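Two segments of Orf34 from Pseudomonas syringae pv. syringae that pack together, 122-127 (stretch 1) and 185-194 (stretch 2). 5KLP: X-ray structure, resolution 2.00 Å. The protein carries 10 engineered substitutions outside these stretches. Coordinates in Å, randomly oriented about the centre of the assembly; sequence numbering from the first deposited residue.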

ATOM      1  N   LYS A 122      13.386   1.953  -3.740  1.00 19.26           N
ATOM      2  CA  LYS A 122      12.127   1.228  -3.831  1.00 24.29           C
ATOM      3  C   LYS A 122      11.462   1.168  -2.433  1.00 28.02           C
ATOM      4  O   LYS A 122      11.336   2.199  -1.760  1.00 24.12           O
ATOM      5  CB  LYS A 122      12.357  -0.181  -4.411  1.00 23.60           C
ATOM      6  CG  LYS A 122      13.103  -0.216  -5.769  1.00 29.85           C
ATOM      7  CD  LYS A 122      12.442   0.700  -6.814  1.00 29.49           C
ATOM      8  CE  LYS A 122      13.293   0.865  -8.090  1.00 32.98           C
ATOM      9  NZ  LYS A 122      14.452   1.799  -7.924  1.00 27.30           N
ATOM     10  N   HIS A 123      11.080  -0.027  -1.982  1.00 20.78           N
ATOM     11  CA  HIS A 123      10.366  -0.159  -0.695  1.00 16.74           C
ATOM     12  C   HIS A 123       9.225   0.853  -0.542  1.00 20.32           C
ATOM     13  O   HIS A 123       9.080   1.507   0.502  1.00 23.76           O
ATOM     14  CB  HIS A 123      11.328   0.002   0.488  1.00 14.09           C
ATOM     15  CG  HIS A 123      12.309  -1.117   0.608  1.00 27.84           C
ATOM     16  ND1 HIS A 123      13.434  -1.208  -0.185  1.00 27.97           N
ATOM     17  CD2 HIS A 123      12.317  -2.208   1.407  1.00 20.25           C
ATOM     18  CE1 HIS A 123      14.102  -2.304   0.133  1.00 33.60           C
ATOM     19  NE2 HIS A 123      13.447  -2.927   1.097  1.00 31.36           N
ATOM     20  N   HIS A 124       8.428   0.971  -1.589  1.00 17.75           N
ATOM     21  CA  HIS A 124       7.393   1.994  -1.684  1.00 14.66           C
ATOM     22  C   HIS A 124       6.343   1.972  -0.581  1.00 13.61           C
ATOM     23  O   HIS A 124       6.013   0.923  -0.031  1.00 15.84           O
ATOM     24  CB  HIS A 124       6.696   1.867  -3.035  1.00 14.70           C
ATOM     25  CG  HIS A 124       7.572   2.217  -4.194  1.00 17.00           C
ATOM     26  ND1 HIS A 124       8.652   1.449  -4.570  1.00 16.28           N
ATOM     27  CD2 HIS A 124       7.545   3.273  -5.041  1.00 16.28           C
ATOM     28  CE1 HIS A 124       9.244   2.006  -5.614  1.00 14.25           C
ATOM     29  NE2 HIS A 124       8.595   3.117  -5.915  1.00 21.36           N
ATOM     30  N   VAL A 125       5.807   3.146  -0.281  1.00 16.05           N
ATOM     31  CA  VAL A 125       4.645   3.252   0.587  1.00 15.53           C
ATOM     32  C   VAL A 125       3.636   4.163  -0.082  1.00 16.03           C
ATOM     33  O   VAL A 125       3.931   4.779  -1.109  1.00 15.29           O
ATOM     34  CB  VAL A 125       5.005   3.805   1.977  1.00 15.30           C
ATOM     35  CG1 VAL A 125       5.988   2.858   2.675  1.00 15.93           C
ATOM     36  CG2 VAL A 125       5.579   5.215   1.844  1.00 13.89           C
HETATM   37  N   MSE A 126       2.444   4.227   0.496  1.00 17.99           N
HETATM   38  CA  MSE A 126       1.372   5.080   0.010  1.00 18.12           C
HETATM   39  C   MSE A 126       1.053   6.111   1.068  1.00 24.24           C
HETATM   40  O   MSE A 126       0.875   5.758   2.240  1.00 22.41           O
HETATM   41  CB  MSE A 126       0.129   4.250  -0.318  1.00 17.14           C
HETATM   42  CG  MSE A 126      -0.941   4.989  -1.112  1.00 22.51           C
HETATM   43 SE   MSE A 126      -2.143   6.058  -0.016  1.00 31.76          SE
HETATM   44  CE  MSE A 126      -2.917   4.606   1.074  1.00 18.31           C
ATOM     45  N   ALA A 127       0.972   7.382   0.672  1.00 19.43           N
ATOM     46  CA  ALA A 127       0.525   8.405   1.613  1.00 22.91           C
ATOM     47  C   ALA A 127      -0.814   8.973   1.181  1.00 21.20           C
ATOM     48  O   ALA A 127      -0.990   9.368   0.026  1.00 22.09           O
ATOM     49  CB  ALA A 127       1.557   9.523   1.753  1.00 19.10           C
ATOM     50  N   THR A 185       7.327  -9.753   1.374  1.00 35.55           N
ATOM     51  CA  THR A 185       8.626  -9.256   0.926  1.00 32.52           C
ATOM     52  C   THR A 185       8.478  -7.810   0.494  1.00 34.12           C
ATOM     53  O   THR A 185       7.391  -7.248   0.551  1.00 35.64           O
ATOM     54  CB  THR A 185       9.206 -10.077  -0.246  1.00 32.93           C
ATOM     55  OG1 THR A 185       8.455  -9.820  -1.437  1.00 35.99           O
ATOM     56  CG2 THR A 185       9.162 -11.560   0.060  1.00 32.30           C
ATOM     57  N   SER A 186       9.563  -7.195   0.055  1.00 26.82           N
ATOM     58  CA  SER A 186       9.452  -5.832  -0.440  1.00 27.34           C
ATOM     59  C   SER A 186       9.434  -5.803  -1.967  1.00 24.40           C
ATOM     60  O   SER A 186       9.410  -4.734  -2.574  1.00 29.74           O
ATOM     61  CB  SER A 186      10.578  -4.966   0.124  1.00 30.97           C
ATOM     62  OG  SER A 186      10.315  -4.677   1.493  1.00 35.70           O
ATOM     63  N   ASP A 187       9.386  -6.975  -2.591  1.00 20.61           N
ATOM     64  CA  ASP A 187       9.420  -7.035  -4.061  1.00 23.36           C
ATOM     65  C   ASP A 187       8.138  -6.543  -4.737  1.00 22.78           C
ATOM     66  O   ASP A 187       8.163  -6.132  -5.905  1.00 22.75           O
ATOM     67  CB  ASP A 187       9.669  -8.472  -4.539  1.00 37.88           C
ATOM     68  CG  ASP A 187      10.890  -9.105  -3.905  1.00 53.69           C
ATOM     69  OD1 ASP A 187      11.794  -8.362  -3.468  1.00 58.11           O
ATOM     70  OD2 ASP A 187      10.949 -10.354  -3.861  1.00 61.46           O
ATOM     71  N   ASP A 188       7.024  -6.579  -4.010  1.00 18.22           N
ATOM     72  CA  ASP A 188       5.732  -6.191  -4.577  1.00 17.81           C
ATOM     73  C   ASP A 188       5.177  -4.890  -4.000  1.00 17.27           C
ATOM     74  O   ASP A 188       4.001  -4.580  -4.182  1.00 18.28           O
ATOM     75  CB  ASP A 188       4.703  -7.315  -4.385  1.00 21.96           C
ATOM     76  CG  ASP A 188       5.112  -8.614  -5.071  1.00 27.45           C
ATOM     77  OD1 ASP A 188       5.331  -8.627  -6.304  1.00 26.34           O
ATOM     78  OD2 ASP A 188       5.242  -9.632  -4.363  1.00 31.08           O
ATOM     79  N   CYS A 189       6.027  -4.110  -3.344  1.00 17.69           N
ATOM     80  CA  CYS A 189       5.544  -2.973  -2.575  1.00 17.20           C
ATOM     81  C   CYS A 189       4.881  -1.910  -3.438  1.00 16.79           C
ATOM     82  O   CYS A 189       3.985  -1.213  -2.978  1.00 18.78           O
ATOM     83  CB  CYS A 189       6.702  -2.369  -1.775  1.00 22.19           C
ATOM     84  SG  CYS A 189       6.952  -3.246  -0.198  1.00 52.21           S
ATOM     85  N   VAL A 190       5.285  -1.804  -4.697  1.00 15.08           N
ATOM     86  CA  VAL A 190       4.613  -0.876  -5.580  1.00 17.92           C
ATOM     87  C   VAL A 190       3.160  -1.296  -5.790  1.00 18.66           C
ATOM     88  O   VAL A 190       2.276  -0.450  -5.797  1.00 17.57           O
ATOM     89  CB  VAL A 190       5.305  -0.764  -6.939  1.00 15.28           C
ATOM     90  CG1 VAL A 190       4.539   0.174  -7.841  1.00 13.38           C
ATOM     91  CG2 VAL A 190       6.747  -0.272  -6.776  1.00 21.12           C
HETATM   92  N   MSE A 191       2.921  -2.594  -5.974  1.00 15.40           N
HETATM   93  CA  MSE A 191       1.568  -3.095  -6.199  1.00 14.55           C
HETATM   94  C   MSE A 191       0.720  -2.936  -4.927  1.00 14.41           C
HETATM   95  O   MSE A 191      -0.451  -2.559  -5.015  1.00 17.87           O
HETATM   96  CB  MSE A 191       1.594  -4.560  -6.654  1.00 13.19           C
HETATM   97  CG  MSE A 191       2.018  -4.740  -8.119  1.00 17.60           C
HETATM   98 SE   MSE A 191       0.871  -3.665  -9.336  1.00 32.83          SE
HETATM   99  CE  MSE A 191       2.180  -2.269  -9.800  1.00 22.92           C
ATOM    100  N   TYR A 192       1.295  -3.212  -3.754  1.00 14.00           N
ATOM    101  CA  TYR A 192       0.543  -2.998  -2.507  1.00 16.22           C
ATOM    102  C   TYR A 192       0.204  -1.521  -2.353  1.00 13.22           C
ATOM    103  O   TYR A 192      -0.907  -1.163  -1.985  1.00 15.13           O
ATOM    104  CB  TYR A 192       1.316  -3.477  -1.269  1.00 14.18           C
ATOM    105  CG  TYR A 192       1.226  -4.969  -1.042  1.00 16.16           C
ATOM    106  CD1 TYR A 192       0.103  -5.537  -0.458  1.00 16.12           C
ATOM    107  CD2 TYR A 192       2.259  -5.816  -1.450  1.00 16.67           C
ATOM    108  CE1 TYR A 192       0.015  -6.920  -0.266  1.00 13.57           C
ATOM    109  CE2 TYR A 192       2.181  -7.183  -1.261  1.00 17.23           C
ATOM    110  CZ  TYR A 192       1.061  -7.728  -0.666  1.00 15.64           C
ATOM    111  OH  TYR A 192       0.992  -9.092  -0.485  1.00 17.42           O
ATOM    112  N   SER A 193       1.174  -0.661  -2.645  1.00 11.56           N
ATOM    113  CA  SER A 193       0.962   0.771  -2.493  1.00 17.22           C
ATOM    114  C   SER A 193      -0.112   1.282  -3.453  1.00 17.93           C
ATOM    115  O   SER A 193      -0.934   2.120  -3.081  1.00 16.99           O
ATOM    116  CB  SER A 193       2.281   1.532  -2.705  1.00 19.44           C
ATOM    117  OG  SER A 193       3.234   1.199  -1.700  1.00 22.96           O
ATOM    118  N   LEU A 194      -0.081   0.800  -4.696  1.00 20.52           N
ATOM    119  CA  LEU A 194      -1.095   1.183  -5.681  1.00 16.30           C
ATOM    120  C   LEU A 194      -2.462   0.679  -5.238  1.00 16.45           C
ATOM    121  O   LEU A 194      -3.447   1.419  -5.252  1.00 19.30           O
ATOM    122  CB  LEU A 194      -0.736   0.646  -7.080  1.00 15.72           C
ATOM    123  CG  LEU A 194      -1.783   0.860  -8.175  1.00 19.88           C
ATOM    124  CD1 LEU A 194      -2.084   2.349  -8.329  1.00 18.71           C
ATOM    125  CD2 LEU A 194      -1.338   0.262  -9.523  1.00 20.58           C
TER
HETATM  126  O   HOH W   1      11.001  -2.723  -2.648  1.00 26.12           O

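This is a small contact of close packing, burying 355 Å² in all, in which a loop running into a strand lies against a turn and the first part of a helix with no direct hydrogen bond between them, a single water bridging the two backbones. The two backbones come close: the CA atoms of M126 and S193 are 5.0 Å apart, and a small residue such as S193 fits so close an approach.

The CB of S193 points toward stretch 1, and its hydroxyl is turned back onto its own helix, S193 OG donating a hydrogen bond to O of C189 (2.8 Å). With its proton committed there, S193 OG can pack against stretch 1 as a compact atom, 3.4 Å from CA of V125 and 3.3 Å from O of H124. The selenomethionine M126 sends its CB toward the helix and rests CG 3.5 Å from O of S193, but its SE end leads away. V125, by contrast, directs its side chain away, so its backbone makes the approach.

H124 contributes the most buried area on its side. Its ring offers a flat face to V190, whose CG2 lies 3.5 Å from the centroid of the H124 ring and 18° off the normal, a CH-pi contact well suited to a branched aliphatic residue. NE2 of this ring is hydrogen-bonded elsewhere in the structure, whereas H124 ND1, 3.4 Å from V190 CG2, is buried without a partner, a polar cost of the packing. C189, another small residue, sets its CB 3.8 Å from N of H124.

At the more open end, S186 begins a type I turn that ends at C189. S186 OG approaches CD2 of H123 at 3.2 Å, a contact with a ring carbon. Here water 1 joins the backbones, accepting from N of H123 (2.8 Å) and donating to O of S186 (2.6 Å).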